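PDB 2HX1: predicted sugar phosphatases of the HAD superfamily from Cytophaga hutchinsonii, which is a predicted magnesium-dependent hydrolase of the HAD superfamily that probably removes phosphate from sugar phosphates or related metabolites. Local coordinates for residues 47-51 against 74-79. Sequence-based numbering, arbitrary orientation.
Sequences QDYYI and SITADK
This is a strand-to-loop contact at the edge of the parallel sheet in the HAD core: 47-51, entering strand 48-53, meets loop 74-79, which ends in a 3-10 turn before edge strand 80-82. The strand is extended, and the CA atoms of Tyr50 and Lys79 lie 4.7 Å apart. Ile51 N donates a hydrogen bond to Lys79 O (2.7 Å, N-H...O angle 165°); within the turn, Lys79 N hydrogen-bonds to Thr76 O at 2.9 Å. Tyr49 (chi1 p) leaves the strand sideways, but its hydroxyl end reaches the loop. Lys79 suits its place because its long aliphatic chain covers one ring face (CD to Tyr49 centroid 4.1 Å, CH-pi) while NZ reaches Tyr49 OH in a weak 3.4 Å hydrogen bond. A water joins Tyr49 OH (3.2 Å, weak) to Ser74 OG (2.7 Å). Branched, apolar Ile75 touches two strand side chains, its CD1 4.0 Å from Tyr49 CZ and its CG2 3.6 Å from Ile51 CD1. Ile51 also pairs with Ile81, so the contact begins the right-handed beta-alpha-beta crossover characteristic of the Rossmann-like HAD fold.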
loop_
_atom_site.group_PDB
_atom_site.type_symbol
_atom_site.label_atom_id
_atom_site.label_comp_id
_atom_site.label_asym_id
_atom_site.label_seq_id
_atom_site.Cartn_x
_atom_site.Cartn_y
_atom_site.Cartn_z
ATOM N N GLN A 47 -23.108 -20.901 31.526
ATOM C CA GLN A 47 -21.858 -20.429 30.931
ATOM C C GLN A 47 -21.984 -18.966 30.539
ATOM O O GLN A 47 -22.943 -18.554 29.862
ATOM C CB GLN A 47 -21.458 -21.272 29.725
ATOM C CG GLN A 47 -20.440 -22.347 30.043
ATOM C CD GLN A 47 -20.103 -23.173 28.817
ATOM O OE1 GLN A 47 -19.151 -22.860 28.100
ATOM N NE2 GLN A 47 -20.907 -24.222 28.552
ATOM N N ASP A 48 -21.002 -18.195 30.975
ATOM C CA ASP A 48 -20.938 -16.773 30.674
ATOM C C ASP A 48 -20.624 -16.529 29.204
ATOM O O ASP A 48 -20.007 -17.371 28.524
ATOM C CB ASP A 48 -19.888 -16.089 31.562
ATOM C CG ASP A 48 -20.308 -16.078 33.027
ATOM O OD1 ASP A 48 -21.353 -15.448 33.313
ATOM O OD2 ASP A 48 -19.638 -16.735 33.870
ATOM N N TYR A 49 -21.051 -15.366 28.717
ATOM C CA TYR A 49 -20.678 -14.941 27.394
ATOM C C TYR A 49 -20.732 -13.413 27.336
ATOM O O TYR A 49 -21.375 -12.775 28.176
ATOM C CB TYR A 49 -21.619 -15.574 26.349
ATOM C CG TYR A 49 -22.949 -14.892 26.364
ATOM C CD1 TYR A 49 -23.133 -13.689 25.683
ATOM C CD2 TYR A 49 -24.008 -15.402 27.121
ATOM C CE1 TYR A 49 -24.323 -13.013 25.741
ATOM C CE2 TYR A 49 -25.248 -14.723 27.174
ATOM C CZ TYR A 49 -25.386 -13.525 26.478
ATOM O OH TYR A 49 -26.558 -12.810 26.495
ATOM N N TYR A 50 -20.017 -12.848 26.365
ATOM C CA TYR A 50 -20.140 -11.448 25.968
ATOM C C TYR A 50 -20.216 -11.405 24.469
ATOM O O TYR A 50 -19.743 -12.330 23.785
ATOM C CB TYR A 50 -18.947 -10.605 26.378
ATOM C CG TYR A 50 -18.805 -10.400 27.851
ATOM C CD1 TYR A 50 -19.504 -9.387 28.507
ATOM C CD2 TYR A 50 -17.957 -11.212 28.599
ATOM C CE1 TYR A 50 -19.360 -9.200 29.893
ATOM C CE2 TYR A 50 -17.820 -11.043 29.945
ATOM C CZ TYR A 50 -18.518 -10.042 30.593
ATOM O OH TYR A 50 -18.334 -9.892 31.936
ATOM N N ILE A 51 -20.782 -10.313 23.967
ATOM C CA ILE A 51 -20.682 -9.955 22.567
ATOM C C ILE A 51 -19.621 -8.865 22.487
ATOM O O ILE A 51 -19.699 -7.892 23.227
ATOM C CB ILE A 51 -22.057 -9.462 22.016
ATOM C CG1 ILE A 51 -23.047 -10.642 21.990
ATOM C CG2 ILE A 51 -21.876 -8.813 20.665
ATOM C CD1 ILE A 51 -24.459 -10.294 21.722
ATOM N N SER A 74 -32.439 -12.530 25.991
ATOM C CA SER A 74 -31.423 -12.771 27.003
ATOM C C SER A 74 -30.184 -11.900 26.834
ATOM O O SER A 74 -29.412 -11.762 27.776
ATOM C CB SER A 74 -31.030 -14.255 27.029
ATOM O OG SER A 74 -30.519 -14.689 25.781
ATOM N N ILE A 75 -29.973 -11.327 25.655
ATOM C CA ILE A 75 -28.845 -10.412 25.447
ATOM C C ILE A 75 -29.164 -9.085 26.134
ATOM O O ILE A 75 -30.078 -8.378 25.732
ATOM C CB ILE A 75 -28.559 -10.128 23.949
ATOM C CG1 ILE A 75 -28.533 -11.417 23.116
ATOM C CG2 ILE A 75 -27.237 -9.379 23.789
ATOM C CD1 ILE A 75 -27.326 -12.249 23.279
ATOM N N THR A 76 -28.412 -8.772 27.180
ATOM C CA THR A 76 -28.564 -7.536 27.925
ATOM C C THR A 76 -27.405 -6.596 27.579
ATOM O O THR A 76 -26.372 -7.044 27.075
ATOM C CB THR A 76 -28.611 -7.831 29.464
ATOM O OG1 THR A 76 -27.502 -8.649 29.846
ATOM C CG2 THR A 76 -29.841 -8.593 29.816
ATOM N N ALA A 77 -27.584 -5.298 27.842
ATOM C CA ALA A 77 -26.584 -4.301 27.488
ATOM C C ALA A 77 -25.268 -4.539 28.214
ATOM O O ALA A 77 -24.214 -4.171 27.710
ATOM C CB ALA A 77 -27.109 -2.873 27.765
ATOM N N ASP A 78 -25.320 -5.130 29.405
ATOM C CA ASP A 78 -24.086 -5.463 30.153
ATOM C C ASP A 78 -23.245 -6.554 29.466
ATOM O O ASP A 78 -22.058 -6.723 29.769
ATOM C CB ASP A 78 -24.398 -5.852 31.620
ATOM C CG ASP A 78 -25.144 -7.165 31.736
ATOM O OD1 ASP A 78 -26.160 -7.317 31.047
ATOM O OD2 ASP A 78 -24.715 -8.055 32.507
ATOM N N LYS A 79 -23.844 -7.287 28.544
ATOM C CA LYS A 79 -23.134 -8.362 27.857
ATOM C C LYS A 79 -22.512 -7.887 26.547
ATOM O O LYS A 79 -21.803 -8.654 25.900
ATOM C CB LYS A 79 -24.080 -9.517 27.563
ATOM C CG LYS A 79 -24.906 -9.988 28.758
ATOM C CD LYS A 79 -24.488 -11.326 29.338
ATOM C CE LYS A 79 -25.604 -11.889 30.269
ATOM N NZ LYS A 79 -27.020 -11.879 29.695
HETATM O O HOH W 1 -28.275 -15.480 27.147
#